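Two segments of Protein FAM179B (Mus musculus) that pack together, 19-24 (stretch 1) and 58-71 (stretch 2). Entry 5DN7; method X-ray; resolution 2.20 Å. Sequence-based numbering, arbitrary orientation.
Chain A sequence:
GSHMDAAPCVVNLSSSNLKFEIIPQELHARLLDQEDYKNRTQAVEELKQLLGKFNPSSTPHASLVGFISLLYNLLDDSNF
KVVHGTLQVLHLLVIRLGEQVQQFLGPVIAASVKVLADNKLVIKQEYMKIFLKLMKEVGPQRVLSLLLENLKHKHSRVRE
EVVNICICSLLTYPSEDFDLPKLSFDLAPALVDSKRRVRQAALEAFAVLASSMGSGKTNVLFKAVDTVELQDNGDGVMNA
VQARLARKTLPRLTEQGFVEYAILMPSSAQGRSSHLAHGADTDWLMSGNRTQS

Stretch 1 19-24: KFEIIP
Stretch 2, residues 58-71: STPHASLVGFISLL

The contact centres on Phe20 (chi1 -49°, m; chi2 -51°), whose ring lies against the helix that begins at His61 and runs on past Leu71. Gly66 makes this approach possible: Phe20 CE1 comes 3.5 Å from Gly66 CA, and a CB there would sit 2.4 Å from Phe20 CE1, a clash. One ring face therefore covers bare backbone, Gly66 C and Phe67 N, with Phe20 CG 3.7 Å from Phe67 N. At the ring's edge, Phe20 CE2 meets Leu70 CD2 at 4.0 Å.

The CA-to-CB bond of Phe67 points sideways to stretch 1, and its ring (chi1 t, chi2 59°) meets two isoleucines, both m,t. Ile22 CD1 lies over one face, 3.9 Å from the Phe67 ring centroid and 19° off the normal, a CH-pi contact. At the edge, Ile23 CD1 stands 3.7 Å from Phe67 CE1 and Phe20 CD2 4.1 Å from Phe67 CD1. Ile23 CD1 also reaches Leu70 CD2 (3.5 Å; Leu70 is t,p), so branched aliphatic chains fill space beside the aromatic rings.

Stretch 1 is neither helix nor strand. Phe20 (phi/psi 54/20) and Glu21 (66/12) are left-handed, followed by Ile22 (-129/-50) and Ile23 (-99/121). Lys19 O accepts from Ile22 N and Ile23 N, both at 2.8 Å; Lys19 N donates to Ile23 O at 2.5 Å. This turn aims side chains 20-23 toward the helix (phi/psi near -60/-45; Phe67 N to Ser63 O, 2.9 Å), with Pro60 at the N-cap position. Phe20 CA is 4.5 Å from Ser63 CA, and the chain to Ile23 advances partly along the Ser63-to-Leu70 direction.

Toward the polar edge, Ser63 CB (chi1 -78°, m) lies 3.5 Å from Phe20 O. Glu21 (chi1 -48°, m; chi2 -120°, between wells; chi3 13°) suits this exposed rim: its carboxylate can stay solvated while Glu21 CG packs 3.5 Å from Ser63 OG. Glu21 OE2 lies 3.2 Å from Pro60 CG. No hydrogen bond crosses the interface, which buries 466 Å².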

ATOM      1  N   LYS A  19      27.749  -1.295  10.984  1.00 50.57           N
ATOM      2  CA  LYS A  19      26.725  -0.278  11.221  1.00 55.37           C
ATOM      3  C   LYS A  19      25.367  -0.955  11.390  1.00 56.70           C
ATOM      4  O   LYS A  19      25.031  -1.882  10.640  1.00 49.72           O
ATOM      5  CB  LYS A  19      26.685   0.726  10.066  1.00 56.05           C
ATOM      6  CG  LYS A  19      25.817   1.939  10.319  1.00 58.78           C
ATOM      7  CD  LYS A  19      26.465   2.887  11.319  1.00 63.17           C
ATOM      8  CE  LYS A  19      25.586   4.105  11.560  1.00 58.69           C
ATOM      9  NZ  LYS A  19      26.290   5.147  12.341  1.00 57.75           N
ATOM     10  N   PHE A  20      24.605  -0.513  12.392  1.00 57.69           N
ATOM     11  CA  PHE A  20      23.313  -1.124  12.715  1.00 55.89           C
ATOM     12  C   PHE A  20      23.419  -2.632  12.946  1.00 57.29           C
ATOM     13  O   PHE A  20      22.411  -3.342  12.852  1.00 60.38           O
ATOM     14  CB  PHE A  20      22.295  -0.860  11.599  1.00 45.65           C
ATOM     15  CG  PHE A  20      22.223   0.576  11.172  1.00 50.85           C
ATOM     16  CD1 PHE A  20      22.057   1.583  12.107  1.00 49.54           C
ATOM     17  CD2 PHE A  20      22.333   0.921   9.830  1.00 56.01           C
ATOM     18  CE1 PHE A  20      21.993   2.907  11.721  1.00 49.95           C
ATOM     19  CE2 PHE A  20      22.275   2.250   9.431  1.00 56.13           C
ATOM     20  CZ  PHE A  20      22.104   3.244  10.376  1.00 50.32           C
ATOM     21  N   GLU A  21      24.633  -3.111  13.234  1.00 55.88           N
ATOM     22  CA  GLU A  21      24.927  -4.548  13.373  1.00 59.24           C
ATOM     23  C   GLU A  21      24.779  -5.320  12.057  1.00 48.47           C
ATOM     24  O   GLU A  21      24.771  -6.549  12.055  1.00 50.63           O
ATOM     25  CB  GLU A  21      24.020  -5.196  14.431  1.00 63.57           C
ATOM     26  CG  GLU A  21      23.925  -4.451  15.744  1.00 70.24           C
ATOM     27  CD  GLU A  21      24.388  -5.290  16.921  1.00 74.92           C
ATOM     28  OE1 GLU A  21      25.011  -6.350  16.693  1.00 79.87           O
ATOM     29  OE2 GLU A  21      24.119  -4.892  18.072  1.00 71.73           O
ATOM     30  N   ILE A  22      24.665  -4.604  10.943  1.00 36.45           N
ATOM     31  CA  ILE A  22      24.401  -5.242   9.657  1.00 42.94           C
ATOM     32  C   ILE A  22      25.387  -4.806   8.574  1.00 46.82           C
ATOM     33  O   ILE A  22      25.972  -5.639   7.886  1.00 50.86           O
ATOM     34  CB  ILE A  22      22.961  -4.938   9.166  1.00 39.48           C
ATOM     35  CG1 ILE A  22      21.955  -5.101  10.309  1.00 38.11           C
ATOM     36  CG2 ILE A  22      22.593  -5.847   8.006  1.00 40.93           C
ATOM     37  CD1 ILE A  22      20.633  -4.399  10.076  1.00 43.99           C
ATOM     38  N   ILE A  23      25.571  -3.497   8.433  1.00 46.96           N
ATOM     39  CA  ILE A  23      26.318  -2.942   7.313  1.00 39.97           C
ATOM     40  C   ILE A  23      27.760  -2.596   7.659  1.00 39.71           C
ATOM     41  O   ILE A  23      28.007  -1.777   8.536  1.00 41.45           O
ATOM     42  CB  ILE A  23      25.651  -1.664   6.786  1.00 40.77           C
ATOM     43  CG1 ILE A  23      24.129  -1.812   6.773  1.00 34.07           C
ATOM     44  CG2 ILE A  23      26.187  -1.310   5.408  1.00 40.84           C
ATOM     45  CD1 ILE A  23      23.417  -0.511   6.488  1.00 31.69           C
ATOM     46  N   PRO A  24      28.716  -3.215   6.953  1.00 41.38           N
ATOM     47  CA  PRO A  24      30.132  -2.830   6.981  1.00 45.92           C
ATOM     48  C   PRO A  24      30.311  -1.343   6.657  1.00 51.02           C
ATOM     49  O   PRO A  24      29.723  -0.894   5.668  1.00 50.94           O
ATOM     50  CB  PRO A  24      30.747  -3.708   5.889  1.00 47.62           C
ATOM     51  CG  PRO A  24      29.851  -4.904   5.833  1.00 43.59           C
ATOM     52  CD  PRO A  24      28.478  -4.388   6.095  1.00 37.95           C
ATOM     53  N   SER A  58      18.039 -11.231  16.417  1.00 56.55           N
ATOM     54  CA  SER A  58      19.305 -11.133  17.134  1.00 59.21           C
ATOM     55  C   SER A  58      19.798  -9.721  17.179  1.00 54.10           C
ATOM     56  O   SER A  58      20.807  -9.440  17.767  1.00 50.82           O
ATOM     57  CB  SER A  58      20.386 -11.940  16.439  1.00 58.44           C
ATOM     58  OG  SER A  58      20.075 -13.289  16.476  1.00 63.10           O
ATOM     59  N   THR A  59      19.078  -8.851  16.512  1.00 57.58           N
ATOM     60  CA  THR A  59      19.443  -7.450  16.382  1.00 54.78           C
ATOM     61  C   THR A  59      18.652  -6.609  17.361  1.00 45.42           C
ATOM     62  O   THR A  59      17.429  -6.708  17.423  1.00 48.90           O
ATOM     63  CB  THR A  59      19.182  -6.934  14.958  1.00 52.63           C
ATOM     64  OG1 THR A  59      19.765  -7.835  14.010  1.00 57.66           O
ATOM     65  CG2 THR A  59      19.767  -5.547  14.767  1.00 50.58           C
ATOM     66  N   PRO A  60      19.348  -5.782  18.138  1.00 40.31           N
ATOM     67  CA  PRO A  60      18.666  -4.838  19.025  1.00 45.53           C
ATOM     68  C   PRO A  60      17.738  -3.878  18.275  1.00 41.35           C
ATOM     69  O   PRO A  60      18.049  -3.416  17.176  1.00 33.66           O
ATOM     70  CB  PRO A  60      19.820  -4.073  19.692  1.00 50.24           C
ATOM     71  CG  PRO A  60      21.053  -4.429  18.923  1.00 53.61           C
ATOM     72  CD  PRO A  60      20.807  -5.779  18.329  1.00 46.89           C
ATOM     73  N   HIS A  61      16.607  -3.587  18.911  1.00 38.26           N
ATOM     74  CA  HIS A  61      15.588  -2.692  18.386  1.00 35.25           C
ATOM     75  C   HIS A  61      16.136  -1.373  17.837  1.00 35.78           C
ATOM     76  O   HIS A  61      15.766  -0.949  16.734  1.00 39.37           O
ATOM     77  CB  HIS A  61      14.562  -2.404  19.481  1.00 42.79           C
ATOM     78  CG  HIS A  61      13.515  -1.416  19.077  1.00 46.94           C
ATOM     79  ND1 HIS A  61      12.371  -1.778  18.401  1.00 50.51           N
ATOM     80  CD2 HIS A  61      13.446  -0.073  19.242  1.00 44.59           C
ATOM     81  CE1 HIS A  61      11.641  -0.701  18.167  1.00 47.47           C
ATOM     82  NE2 HIS A  61      12.269   0.346  18.671  1.00 44.55           N
ATOM     83  N   ALA A  62      17.015  -0.732  18.603  1.00 39.91           N
ATOM     84  CA  ALA A  62      17.588   0.563  18.230  1.00 40.46           C
ATOM     85  C   ALA A  62      18.315   0.507  16.885  1.00 35.75           C
ATOM     86  O   ALA A  62      18.185   1.413  16.043  1.00 42.02           O
ATOM     87  CB  ALA A  62      18.534   1.045  19.323  1.00 35.98           C
ATOM     88  N   SER A  63      19.074  -0.566  16.691  1.00 36.52           N
ATOM     89  CA  SER A  63      19.781  -0.778  15.439  1.00 33.52           C
ATOM     90  C   SER A  63      18.807  -0.971  14.273  1.00 31.00           C
ATOM     91  O   SER A  63      18.987  -0.360  13.229  1.00 30.21           O
ATOM     92  CB  SER A  63      20.733  -1.972  15.551  1.00 35.21           C
ATOM     93  OG  SER A  63      21.917  -1.612  16.243  1.00 42.94           O
ATOM     94  N   LEU A  64      17.779  -1.800  14.451  1.00 30.30           N
ATOM     95  CA  LEU A  64      16.754  -1.978  13.416  1.00 28.47           C
ATOM     96  C   LEU A  64      16.077  -0.652  13.032  1.00 35.06           C
ATOM     97  O   LEU A  64      15.784  -0.404  11.841  1.00 35.59           O
ATOM     98  CB  LEU A  64      15.703  -2.987  13.870  1.00 30.49           C
ATOM     99  CG  LEU A  64      16.168  -4.441  13.924  1.00 38.36           C
ATOM    100  CD1 LEU A  64      15.082  -5.349  14.489  1.00 37.10           C
ATOM    101  CD2 LEU A  64      16.599  -4.902  12.541  1.00 30.62           C
ATOM    102  N   VAL A  65      15.838   0.191  14.041  1.00 33.80           N
ATOM    103  CA  VAL A  65      15.308   1.537  13.825  1.00 37.03           C
ATOM    104  C   VAL A  65      16.266   2.361  12.960  1.00 34.43           C
ATOM    105  O   VAL A  65      15.848   3.052  12.005  1.00 32.55           O
ATOM    106  CB  VAL A  65      15.056   2.277  15.171  1.00 40.03           C
ATOM    107  CG1 VAL A  65      14.653   3.730  14.934  1.00 36.72           C
ATOM    108  CG2 VAL A  65      13.986   1.571  15.978  1.00 30.84           C
ATOM    109  N   GLY A  66      17.555   2.288  13.290  1.00 34.99           N
ATOM    110  CA  GLY A  66      18.550   2.960  12.468  1.00 35.92           C
ATOM    111  C   GLY A  66      18.518   2.508  11.009  1.00 33.80           C
ATOM    112  O   GLY A  66      18.444   3.328  10.093  1.00 34.56           O
ATOM    113  N   PHE A  67      18.556   1.194  10.809  1.00 27.90           N
ATOM    114  CA  PHE A  67      18.559   0.581   9.481  1.00 27.62           C
ATOM    115  C   PHE A  67      17.362   1.024   8.649  1.00 25.37           C
ATOM    116  O   PHE A  67      17.500   1.456   7.501  1.00 25.66           O
ATOM    117  CB  PHE A  67      18.565  -0.944   9.629  1.00 32.38           C
ATOM    118  CG  PHE A  67      18.782  -1.690   8.335  1.00 37.68           C
ATOM    119  CD1 PHE A  67      19.932  -1.494   7.589  1.00 41.51           C
ATOM    120  CD2 PHE A  67      17.859  -2.610   7.891  1.00 32.15           C
ATOM    121  CE1 PHE A  67      20.138  -2.184   6.406  1.00 36.41           C
ATOM    122  CE2 PHE A  67      18.066  -3.303   6.716  1.00 35.92           C
ATOM    123  CZ  PHE A  67      19.207  -3.086   5.973  1.00 32.83           C
ATOM    124  N   ILE A  68      16.183   0.912   9.245  1.00 24.64           N
ATOM    125  CA  ILE A  68      14.959   1.293   8.565  1.00 31.71           C
ATOM    126  C   ILE A  68      15.005   2.787   8.228  1.00 29.98           C
ATOM    127  O   ILE A  68      14.567   3.193   7.152  1.00 31.24           O
ATOM    128  CB  ILE A  68      13.713   0.949   9.416  1.00 33.39           C
ATOM    129  CG1 ILE A  68      13.466  -0.561   9.385  1.00 33.58           C
ATOM    130  CG2 ILE A  68      12.484   1.672   8.899  1.00 33.21           C
ATOM    131  CD1 ILE A  68      12.589  -1.075  10.499  1.00 28.47           C
ATOM    132  N   SER A  69      15.577   3.586   9.128  1.00 29.67           N
ATOM    133  CA  SER A  69      15.755   5.022   8.891  1.00 27.03           C
ATOM    134  C   SER A  69      16.618   5.284   7.639  1.00 30.45           C
ATOM    135  O   SER A  69      16.284   6.105   6.766  1.00 30.53           O
ATOM    136  CB  SER A  69      16.374   5.660  10.142  1.00 35.44           C
ATOM    137  OG  SER A  69      16.453   7.069  10.044  1.00 43.90           O
ATOM    138  N   LEU A  70      17.718   4.547   7.546  1.00 28.21           N
ATOM    139  CA  LEU A  70      18.579   4.574   6.373  1.00 29.19           C
ATOM    140  C   LEU A  70      17.811   4.247   5.084  1.00 33.74           C
ATOM    141  O   LEU A  70      17.897   4.987   4.088  1.00 35.01           O
ATOM    142  CB  LEU A  70      19.729   3.586   6.544  1.00 30.36           C
ATOM    143  CG  LEU A  70      20.662   3.518   5.346  1.00 40.33           C
ATOM    144  CD1 LEU A  70      21.345   4.869   5.180  1.00 44.93           C
ATOM    145  CD2 LEU A  70      21.677   2.416   5.522  1.00 43.26           C
ATOM    146  N   LEU A  71      17.056   3.151   5.107  1.00 31.45           N
ATOM    147  CA  LEU A  71      16.236   2.781   3.954  1.00 24.09           C
ATOM    148  C   LEU A  71      15.260   3.902   3.588  1.00 27.39           C
ATOM    149  O   LEU A  71      15.043   4.192   2.414  1.00 31.67           O
ATOM    150  CB  LEU A  71      15.476   1.483   4.224  1.00 21.71           C
ATOM    151  CG  LEU A  71      16.383   0.272   4.478  1.00 28.38           C
ATOM    152  CD1 LEU A  71      15.582  -1.004   4.613  1.00 23.76           C
ATOM    153  CD2 LEU A  71      17.434   0.121   3.394  1.00 25.97           C
TER